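Local atomic coordinates of amide synthase (Vibrio cholerae, PDB entry 1L5A), a protein that probably forms amide bonds as a nonribosomal peptide synthetase condensation enzyme of vibriobactin biosynthesis. Residues 42-48 with 140-144; 104-109 with 121-127; 289-295 with 418-423. All blocks are in the same frame, centred on the assembly; numbering follows the deposited sequence.

Interaction 1. Residues 42-48 with 140-144; sequences LHLTVSE and RLSQH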
loop_
_atom_site.group_PDB
_atom_site.type_symbol
_atom_site.label_atom_id
_atom_site.label_comp_id
_atom_site.label_asym_id
_atom_site.label_seq_id
_atom_site.Cartn_x
_atom_site.Cartn_y
_atom_site.Cartn_z
ATOM N N LEU A 42 -19.244 -21.610 -22.476
ATOM C CA LEU A 42 -19.807 -21.737 -21.135
ATOM C C LEU A 42 -19.008 -22.740 -20.313
ATOM O O LEU A 42 -18.731 -22.497 -19.145
ATOM C CB LEU A 42 -21.291 -22.132 -21.191
ATOM C CG LEU A 42 -22.022 -22.445 -19.873
ATOM C CD1 LEU A 42 -22.089 -21.229 -18.988
ATOM C CD2 LEU A 42 -23.411 -22.913 -20.174
ATOM N N HIS A 43 -18.628 -23.862 -20.925
ATOM C CA HIS A 43 -17.827 -24.896 -20.258
ATOM C C HIS A 43 -16.471 -24.321 -19.826
ATOM O O HIS A 43 -15.937 -24.667 -18.766
ATOM C CB HIS A 43 -17.582 -26.063 -21.208
ATOM C CG HIS A 43 -16.526 -27.010 -20.733
ATOM N ND1 HIS A 43 -16.804 -28.098 -19.935
ATOM C CD2 HIS A 43 -15.184 -27.012 -20.917
ATOM C CE1 HIS A 43 -15.680 -28.731 -19.648
ATOM N NE2 HIS A 43 -14.681 -28.091 -20.229
ATOM N N LEU A 44 -15.890 -23.474 -20.668
ATOM C CA LEU A 44 -14.618 -22.857 -20.329
ATOM C C LEU A 44 -14.801 -21.872 -19.168
ATOM O O LEU A 44 -14.071 -21.927 -18.171
ATOM C CB LEU A 44 -14.031 -22.123 -21.546
ATOM C CG LEU A 44 -13.441 -22.999 -22.666
ATOM C CD1 LEU A 44 -12.907 -22.108 -23.772
ATOM C CD2 LEU A 44 -12.312 -23.878 -22.113
ATOM N N THR A 45 -15.781 -20.981 -19.281
ATOM C CA THR A 45 -15.991 -20.009 -18.227
ATOM C C THR A 45 -16.139 -20.639 -16.846
ATOM O O THR A 45 -15.470 -20.222 -15.891
ATOM C CB THR A 45 -17.223 -19.172 -18.484
ATOM O OG1 THR A 45 -17.065 -18.482 -19.721
ATOM C CG2 THR A 45 -17.398 -18.167 -17.365
ATOM N N VAL A 46 -17.017 -21.636 -16.754
ATOM C CA VAL A 46 -17.290 -22.337 -15.508
ATOM C C VAL A 46 -16.057 -23.042 -14.922
ATOM O O VAL A 46 -15.909 -23.143 -13.703
ATOM C CB VAL A 46 -18.474 -23.338 -15.718
ATOM C CG1 VAL A 46 -18.503 -24.352 -14.644
ATOM C CG2 VAL A 46 -19.801 -22.585 -15.704
ATOM N N SER A 47 -15.161 -23.520 -15.771
ATOM C CA SER A 47 -13.952 -24.191 -15.278
ATOM C C SER A 47 -13.064 -23.254 -14.516
ATOM O O SER A 47 -12.393 -23.654 -13.575
ATOM C CB SER A 47 -13.139 -24.769 -16.418
ATOM O OG SER A 47 -13.860 -25.848 -16.978
ATOM N N GLU A 48 -13.066 -21.996 -14.928
ATOM C CA GLU A 48 -12.241 -20.986 -14.291
ATOM C C GLU A 48 -12.728 -20.523 -12.918
ATOM O O GLU A 48 -11.977 -19.861 -12.199
ATOM C CB GLU A 48 -12.110 -19.777 -15.216
ATOM C CG GLU A 48 -11.431 -20.065 -16.563
ATOM C CD GLU A 48 -11.315 -18.821 -17.419
ATOM O OE1 GLU A 48 -11.443 -17.706 -16.864
ATOM O OE2 GLU A 48 -11.085 -18.949 -18.638
ATOM N N ARG A 140 -17.084 -13.003 -18.837
ATOM C CA ARG A 140 -16.145 -14.050 -19.188
ATOM C C ARG A 140 -16.798 -14.950 -20.264
ATOM O O ARG A 140 -16.169 -15.308 -21.261
ATOM C CB ARG A 140 -15.792 -14.858 -17.941
ATOM C CG ARG A 140 -14.619 -15.803 -18.123
ATOM C CD ARG A 140 -13.435 -15.092 -18.738
ATOM N NE ARG A 140 -12.300 -15.991 -18.900
ATOM C CZ ARG A 140 -11.273 -15.781 -19.719
ATOM N NH1 ARG A 140 -11.218 -14.695 -20.466
ATOM N NH2 ARG A 140 -10.305 -16.678 -19.803
ATOM N N LEU A 141 -18.067 -15.292 -20.082
ATOM C CA LEU A 141 -18.735 -16.133 -21.063
ATOM C C LEU A 141 -18.635 -15.436 -22.408
ATOM O O LEU A 141 -18.330 -16.053 -23.432
ATOM C CB LEU A 141 -20.192 -16.339 -20.684
ATOM C CG LEU A 141 -21.052 -16.964 -21.768
ATOM C CD1 LEU A 141 -20.636 -18.426 -21.991
ATOM C CD2 LEU A 141 -22.524 -16.866 -21.335
ATOM N N SER A 142 -18.901 -14.140 -22.392
ATOM C CA SER A 142 -18.814 -13.327 -23.584
ATOM C C SER A 142 -17.403 -13.441 -24.189
ATOM O O SER A 142 -17.240 -13.740 -25.371
ATOM C CB SER A 142 -19.078 -11.871 -23.213
ATOM O OG SER A 142 -19.050 -11.045 -24.354
ATOM N N GLN A 143 -16.385 -13.197 -23.365
ATOM C CA GLN A 143 -15.012 -13.247 -23.823
ATOM C C GLN A 143 -14.639 -14.559 -24.487
ATOM O O GLN A 143 -14.085 -14.570 -25.593
ATOM C CB GLN A 143 -14.056 -12.962 -22.669
ATOM C CG GLN A 143 -14.295 -11.627 -22.040
ATOM C CD GLN A 143 -13.365 -11.336 -20.869
ATOM O OE1 GLN A 143 -12.951 -12.240 -20.134
ATOM N NE2 GLN A 143 -13.051 -10.059 -20.680
ATOM N N HIS A 144 -14.933 -15.669 -23.833
ATOM C CA HIS A 144 -14.591 -16.938 -24.436
ATOM C C HIS A 144 -15.320 -17.151 -25.753
ATOM O O HIS A 144 -14.722 -17.654 -26.709
ATOM C CB HIS A 144 -14.876 -18.089 -23.482
ATOM C CG HIS A 144 -13.799 -18.320 -22.469
ATOM N ND1 HIS A 144 -12.476 -18.497 -22.821
ATOM C CD2 HIS A 144 -13.853 -18.473 -21.124
ATOM C CE1 HIS A 144 -11.765 -18.755 -21.737
ATOM N NE2 HIS A 144 -12.576 -18.747 -20.695
#
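The helical segments 42-47 and 140-144 cross at 131° with their axes 8.5 Å apart, and they come nearest at Thr45 and Leu141, whose CA atoms are separated by 5.5 Å. At one end of the crossing, Glu48 reaches over with an extended side chain and meets Arg140 in a side-on salt bridge: Arg140 NE donates to Glu48 OE1 at 2.8 Å, and Arg140 NH2 to the syn lone pair of Glu48 OE2 at 2.7 Å. The carboxylate and guanidinium planes stand 51° apart, so the pair is twisted. His144 NE2 also donates to Glu48 OE2, in its own ring plane but from above the carboxylate. Two donors thus hold OE2, an arrangement that probably favours the charged carboxylate. Over one face of the His144 ring sits Leu44 CB, 3.8 Å from its centroid, a CH-pi contact. Thr45 CG2 slides along Arg140 CB at 3.7 Å, while its hydroxyl bonds back to Ala41 O. Leu141 CD1 packs against Leu42 CB. Phe158 N and Thr155 O, in a loop, add bonds to Glu48 OE1 and Arg140 NH2; beyond Leu42, helix 35-47 rests on Val110 of strand 107-114 and on Phe137 of helix 131-150.

Interaction 2. Residues 104-109 with 121-127; sequences PITSHQ and YTRAHHI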
loop_
_atom_site.group_PDB
_atom_site.type_symbol
_atom_site.label_atom_id
_atom_site.label_comp_id
_atom_site.label_asym_id
_atom_site.label_seq_id
_atom_site.Cartn_x
_atom_site.Cartn_y
_atom_site.Cartn_z
ATOM N N PRO A 104 -24.270 -29.906 -5.227
ATOM C CA PRO A 104 -23.712 -28.900 -6.131
ATOM C C PRO A 104 -24.387 -27.575 -5.839
ATOM O O PRO A 104 -25.609 -27.517 -5.729
ATOM C CB PRO A 104 -24.091 -29.418 -7.526
ATOM C CG PRO A 104 -24.447 -30.887 -7.306
ATOM C CD PRO A 104 -25.088 -30.888 -5.957
ATOM N N ILE A 105 -23.599 -26.510 -5.750
ATOM C CA ILE A 105 -24.149 -25.196 -5.466
ATOM C C ILE A 105 -24.638 -24.475 -6.706
ATOM O O ILE A 105 -25.400 -23.521 -6.605
ATOM C CB ILE A 105 -23.115 -24.298 -4.753
ATOM C CG1 ILE A 105 -22.505 -25.040 -3.565
ATOM C CG2 ILE A 105 -23.778 -23.049 -4.230
ATOM C CD1 ILE A 105 -23.478 -25.415 -2.492
ATOM N N THR A 106 -24.207 -24.891 -7.886
ATOM C CA THR A 106 -24.694 -24.187 -9.070
ATOM C C THR A 106 -25.344 -25.113 -10.086
ATOM O O THR A 106 -25.264 -26.324 -9.976
ATOM C CB THR A 106 -23.570 -23.394 -9.781
ATOM O OG1 THR A 106 -22.760 -24.289 -10.556
ATOM C CG2 THR A 106 -22.708 -22.667 -8.757
ATOM N N SER A 107 -25.993 -24.519 -11.077
ATOM C CA SER A 107 -26.653 -25.262 -12.136
ATOM C C SER A 107 -26.466 -24.474 -13.430
ATOM O O SER A 107 -26.496 -23.238 -13.423
ATOM C CB SER A 107 -28.147 -25.425 -11.812
ATOM O OG SER A 107 -28.801 -26.284 -12.732
ATOM N N HIS A 108 -26.275 -25.184 -14.539
ATOM C CA HIS A 108 -26.080 -24.539 -15.832
ATOM C C HIS A 108 -26.879 -25.266 -16.898
ATOM O O HIS A 108 -26.656 -26.445 -17.179
ATOM C CB HIS A 108 -24.584 -24.532 -16.179
ATOM C CG HIS A 108 -23.739 -23.993 -15.073
ATOM N ND1 HIS A 108 -23.535 -22.641 -14.886
ATOM C CD2 HIS A 108 -23.182 -24.610 -14.002
ATOM C CE1 HIS A 108 -22.896 -22.451 -13.744
ATOM N NE2 HIS A 108 -22.672 -23.630 -13.187
ATOM N N GLN A 109 -27.820 -24.560 -17.502
ATOM C CA GLN A 109 -28.640 -25.184 -18.514
ATOM C C GLN A 109 -28.613 -24.336 -19.783
ATOM O O GLN A 109 -28.632 -23.115 -19.704
ATOM C CB GLN A 109 -30.071 -25.305 -17.989
ATOM C CG GLN A 109 -30.241 -26.078 -16.668
ATOM C CD GLN A 109 -31.635 -25.840 -16.011
ATOM O OE1 GLN A 109 -32.613 -25.449 -16.683
ATOM N NE2 GLN A 109 -31.722 -26.085 -14.698
ATOM N N TYR A 121 -29.385 -20.491 -18.783
ATOM C CA TYR A 121 -29.835 -20.357 -17.417
ATOM C C TYR A 121 -28.679 -20.678 -16.478
ATOM O O TYR A 121 -28.093 -21.765 -16.529
ATOM C CB TYR A 121 -31.012 -21.313 -17.150
ATOM C CG TYR A 121 -31.423 -21.415 -15.702
ATOM C CD1 TYR A 121 -32.082 -20.358 -15.051
ATOM C CD2 TYR A 121 -31.153 -22.565 -14.972
ATOM C CE1 TYR A 121 -32.464 -20.460 -13.693
ATOM C CE2 TYR A 121 -31.527 -22.681 -13.624
ATOM C CZ TYR A 121 -32.181 -21.629 -12.994
ATOM O OH TYR A 121 -32.544 -21.775 -11.673
ATOM N N THR A 122 -28.367 -19.722 -15.612
ATOM C CA THR A 122 -27.295 -19.870 -14.642
ATOM C C THR A 122 -27.853 -19.678 -13.240
ATOM O O THR A 122 -28.539 -18.704 -12.982
ATOM C CB THR A 122 -26.235 -18.808 -14.882
ATOM O OG1 THR A 122 -25.766 -18.926 -16.225
ATOM C CG2 THR A 122 -25.072 -18.969 -13.904
ATOM N N ARG A 123 -27.560 -20.599 -12.335
ATOM C CA ARG A 123 -28.029 -20.467 -10.969
ATOM C C ARG A 123 -26.971 -20.839 -9.964
ATOM O O ARG A 123 -26.255 -21.827 -10.125
ATOM C CB ARG A 123 -29.221 -21.360 -10.684
ATOM C CG ARG A 123 -29.432 -21.563 -9.179
ATOM C CD ARG A 123 -29.878 -22.964 -8.871
ATOM N NE ARG A 123 -28.851 -23.710 -8.162
ATOM C CZ ARG A 123 -28.837 -25.030 -8.037
ATOM N NH1 ARG A 123 -29.802 -25.766 -8.579
ATOM N NH2 ARG A 123 -27.847 -25.618 -7.379
ATOM N N ALA A 124 -26.924 -20.066 -8.890
ATOM C CA ALA A 124 -25.976 -20.313 -7.824
ATOM C C ALA A 124 -26.603 -19.888 -6.512
ATOM O O ALA A 124 -27.644 -19.262 -6.481
ATOM C CB ALA A 124 -24.700 -19.507 -8.081
ATOM N N HIS A 125 -25.976 -20.253 -5.415
ATOM C CA HIS A 125 -26.456 -19.825 -4.115
ATOM C C HIS A 125 -25.638 -18.580 -3.746
ATOM O O HIS A 125 -24.446 -18.485 -4.051
ATOM C CB HIS A 125 -26.238 -20.925 -3.091
ATOM C CG HIS A 125 -26.854 -20.633 -1.768
ATOM N ND1 HIS A 125 -26.308 -19.733 -0.880
ATOM C CD2 HIS A 125 -27.984 -21.101 -1.189
ATOM C CE1 HIS A 125 -27.077 -19.662 0.193
ATOM N NE2 HIS A 125 -28.101 -20.482 0.030
ATOM N N HIS A 126 -26.273 -17.621 -3.095
ATOM C CA HIS A 126 -25.578 -16.407 -2.704
ATOM C C HIS A 126 -24.291 -16.647 -1.901
ATOM O O HIS A 126 -23.454 -15.755 -1.782
ATOM C CB HIS A 126 -26.521 -15.543 -1.886
ATOM C CG HIS A 126 -26.723 -14.181 -2.449
ATOM N ND1 HIS A 126 -25.811 -13.162 -2.271
ATOM C CD2 HIS A 126 -27.718 -13.674 -3.216
ATOM C CE1 HIS A 126 -26.236 -12.085 -2.905
ATOM N NE2 HIS A 126 -27.390 -12.370 -3.487
ATOM N N ILE A 127 -24.139 -17.848 -1.352
ATOM C CA ILE A 127 -22.981 -18.172 -0.539
ATOM C C ILE A 127 -21.685 -18.370 -1.341
ATOM O O ILE A 127 -20.603 -18.447 -0.752
ATOM C CB ILE A 127 -23.273 -19.418 0.345
ATOM C CG1 ILE A 127 -22.302 -19.474 1.515
ATOM C CG2 ILE A 127 -23.122 -20.704 -0.460
ATOM C CD1 ILE A 127 -22.729 -20.465 2.539
HETATM O O HOH W 1 -24.829 -21.577 -16.668
#
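The beta hairpin of strands 107-114 and 117-125 leads here into the HHxxxDG signature of condensation domains, which starts at His125, and Ile105 CG2 touches His125 CB just where the strand ends. The strands are antiparallel. Ser107 and Arg123 form one hydrogen-bonded pair, with Ser107 N to Arg123 O at 2.9 Å and Arg123 N to Ser107 O at 3.0 Å. Gln109 and Tyr121 form the next, with nearly straight bonds in both directions; between them His108 and Thr122 make a non-hydrogen-bonded pair. On the face of Ser107 and Gln109, the Gln109 amide, its OE1 bonded to the Tyr111 hydroxyl, runs beside the Tyr121 ring, Gln109 CD 3.5 Å from Tyr121 CD2. Arg123, bent at its second and third side-chain torsions (chi2 -143°, chi3 111°), carries its guanidinium over Ser107 CB, 3.6 Å from Arg123 NH1, and lets NH2 make a weak bond to Ile105 O at 3.3 Å. NH1 pairs with Asp93 of helix 82-94, which also takes the Tyr121 hydroxyl. On the other face His108 NE2 lies 2.7 Å from Thr106 OG1 in a hydrogen bond. Beyond the strand, Ile127 N donates to His125 ND1 in the ring plane, a bond that favours this turn of the ring. A hairpin strand running straight into HHxxxDG is characteristic of the condensation-domain fold; the related chloramphenicol acetyltransferases keep the shorter HxxxDG.

Interaction 3. Residues 289-295 with 418-423; sequences TSLGNYL and LLAEPA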
loop_
_atom_site.group_PDB
_atom_site.type_symbol
_atom_site.label_atom_id
_atom_site.label_comp_id
_atom_site.label_asym_id
_atom_site.label_seq_id
_atom_site.Cartn_x
_atom_site.Cartn_y
_atom_site.Cartn_z
ATOM N N THR A 289 -25.985 24.406 3.856
ATOM C CA THR A 289 -25.035 23.878 2.898
ATOM C C THR A 289 -25.611 23.983 1.522
ATOM O O THR A 289 -26.825 23.962 1.344
ATOM C CB THR A 289 -24.739 22.384 3.126
ATOM O OG1 THR A 289 -24.357 22.164 4.488
ATOM C CG2 THR A 289 -23.609 21.925 2.208
ATOM N N SER A 290 -24.727 24.068 0.543
ATOM C CA SER A 290 -25.150 24.146 -0.837
ATOM C C SER A 290 -25.237 22.730 -1.387
ATOM O O SER A 290 -24.615 21.804 -0.853
ATOM C CB SER A 290 -24.136 24.953 -1.645
ATOM O OG SER A 290 -22.810 24.541 -1.343
ATOM N N LEU A 291 -26.023 22.566 -2.445
ATOM C CA LEU A 291 -26.174 21.271 -3.094
ATOM C C LEU A 291 -24.766 20.833 -3.492
ATOM O O LEU A 291 -24.368 19.677 -3.285
ATOM C CB LEU A 291 -27.052 21.418 -4.342
ATOM C CG LEU A 291 -27.097 20.285 -5.367
ATOM C CD1 LEU A 291 -27.900 19.117 -4.823
ATOM C CD2 LEU A 291 -27.727 20.800 -6.655
ATOM N N GLY A 292 -24.019 21.782 -4.049
ATOM C CA GLY A 292 -22.662 21.506 -4.476
ATOM C C GLY A 292 -21.829 20.963 -3.338
ATOM O O GLY A 292 -21.126 19.970 -3.498
ATOM N N ASN A 293 -21.901 21.605 -2.180
ATOM C CA ASN A 293 -21.132 21.124 -1.051
ATOM C C ASN A 293 -21.717 19.802 -0.526
ATOM O O ASN A 293 -21.005 18.984 0.065
ATOM C CB ASN A 293 -21.102 22.179 0.056
ATOM N N TYR A 294 -23.010 19.585 -0.750
ATOM C CA TYR A 294 -23.641 18.359 -0.283
ATOM C C TYR A 294 -23.079 17.159 -1.047
ATOM O O TYR A 294 -22.611 16.186 -0.452
ATOM C CB TYR A 294 -25.157 18.422 -0.466
ATOM C CG TYR A 294 -25.875 17.378 0.356
ATOM C CD1 TYR A 294 -26.082 17.570 1.718
ATOM C CD2 TYR A 294 -26.291 16.164 -0.216
ATOM C CE1 TYR A 294 -26.687 16.578 2.502
ATOM C CE2 TYR A 294 -26.892 15.164 0.559
ATOM C CZ TYR A 294 -27.086 15.378 1.917
ATOM O OH TYR A 294 -27.653 14.401 2.703
ATOM N N LEU A 295 -23.129 17.229 -2.370
ATOM C CA LEU A 295 -22.606 16.149 -3.190
ATOM C C LEU A 295 -21.120 15.870 -2.877
ATOM O O LEU A 295 -20.748 14.728 -2.558
ATOM C CB LEU A 295 -22.799 16.489 -4.673
ATOM C CG LEU A 295 -24.262 16.683 -5.104
ATOM C CD1 LEU A 295 -24.360 16.860 -6.635
ATOM C CD2 LEU A 295 -25.081 15.464 -4.660
ATOM N N LEU A 418 -26.829 25.890 -10.265
ATOM C CA LEU A 418 -27.643 24.900 -9.559
ATOM C C LEU A 418 -26.909 24.357 -8.330
ATOM O O LEU A 418 -27.510 24.161 -7.272
ATOM C CB LEU A 418 -28.014 23.745 -10.491
ATOM C CG LEU A 418 -28.984 22.730 -9.882
ATOM C CD1 LEU A 418 -30.287 23.430 -9.520
ATOM C CD2 LEU A 418 -29.236 21.595 -10.865
ATOM N N LEU A 419 -25.608 24.111 -8.471
ATOM C CA LEU A 419 -24.812 23.615 -7.356
ATOM C C LEU A 419 -24.697 24.728 -6.330
ATOM O O LEU A 419 -24.391 24.496 -5.155
ATOM C CB LEU A 419 -23.424 23.201 -7.837
ATOM C CG LEU A 419 -23.417 21.876 -8.600
ATOM C CD1 LEU A 419 -22.046 21.636 -9.200
ATOM C CD2 LEU A 419 -23.815 20.742 -7.649
ATOM N N ALA A 420 -24.965 25.942 -6.797
ATOM C CA ALA A 420 -24.907 27.130 -5.963
ATOM C C ALA A 420 -26.068 27.205 -4.974
ATOM O O ALA A 420 -25.876 27.590 -3.825
ATOM C CB ALA A 420 -24.889 28.368 -6.845
ATOM N N GLU A 421 -27.267 26.834 -5.417
ATOM C CA GLU A 421 -28.435 26.881 -4.537
ATOM C C GLU A 421 -28.226 26.000 -3.313
ATOM O O GLU A 421 -27.381 25.105 -3.324
ATOM C CB GLU A 421 -29.705 26.424 -5.274
ATOM C CG GLU A 421 -30.000 27.171 -6.576
ATOM C CD GLU A 421 -31.461 27.062 -7.017
ATOM O OE1 GLU A 421 -32.029 25.947 -6.961
ATOM O OE2 GLU A 421 -32.040 28.093 -7.432
ATOM N N PRO A 422 -28.985 26.252 -2.232
ATOM C CA PRO A 422 -28.883 25.468 -0.992
ATOM C C PRO A 422 -29.299 24.004 -1.217
ATOM O O PRO A 422 -30.106 23.710 -2.104
ATOM C CB PRO A 422 -29.836 26.196 -0.046
ATOM C CG PRO A 422 -29.797 27.616 -0.552
ATOM C CD PRO A 422 -29.868 27.415 -2.040
ATOM N N ALA A 423 -28.750 23.090 -0.422
ATOM C CA ALA A 423 -29.072 21.670 -0.566
ATOM C C ALA A 423 -30.579 21.426 -0.435
ATOM O O ALA A 423 -31.185 20.720 -1.244
ATOM C CB ALA A 423 -28.320 20.862 0.477
#
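Leu291 is the side chain to follow, because from its base to one tip it lies against the side chains of Leu418 and Leu419 and the carbonyls of Leu418 and Glu421. Its CB sits 3.8 Å from Glu421 O. CG, placed opposite the backbone N by a chi1 of 166°, meets Leu419 CD2 at 4.0 Å, the two side chains crossing at about a right angle. At the end, CD2 comes to 3.4 Å from Leu418 O and also packs on Leu418 CG; Leu244 of helix 234-249 adds its own contact to this leucine. Leu419 in turn rests its CD2 on Gly292 CA, 3.5 Å away, and also reaches Leu295 CD1, while Ala423 CB packs against Tyr294 CB.

The backbones are tied just as closely. Ala423 N donates to Thr289 O at 2.8 Å and Leu291 N to Glu421 O at 3.0 Å, both nearly straight, on the two sides of the single bridge between Ser290 and Pro422. Gly292 N bonds Leu419 O at 3.0 Å, meeting that carbonyl on a lone pair. Ser290 OG accepts from Asn293 N at 3.2 Å.

Together these bonds engage three successive amides at the start of helix 291-307: those of Leu291 and Gly292 by carbonyls from the C-terminal segment, that of Asn293 by the side chain just before the helix. This is a serine N-cap completed by carbonyls from a chain segment distant in sequence.

Interactions 1 and 2 are neighbours, with centres 14 Å apart and a direct touch between Val46 CG2 and His108 CE1 at 3.7 Å. Along the chain interaction 2 is nested inside the loop that interaction 1 closes, and strand 117-125 is followed by helix 131-150. Both lie on the same side of the chain's centre, with helix 35-47 packing on strand 107-114 of the five-stranded sheet. Interaction 3 comes later in sequence and lies beyond that centre, about 46 Å from interaction 1 and 45 Å from interaction 2, centre to centre. This separation fits the two-lobed build of condensation domains: interactions 1 and 2 lie in the N-terminal lobe, and in the C-terminal one interaction 3 joins the segment near the modelled C-terminal end to helix 291-307.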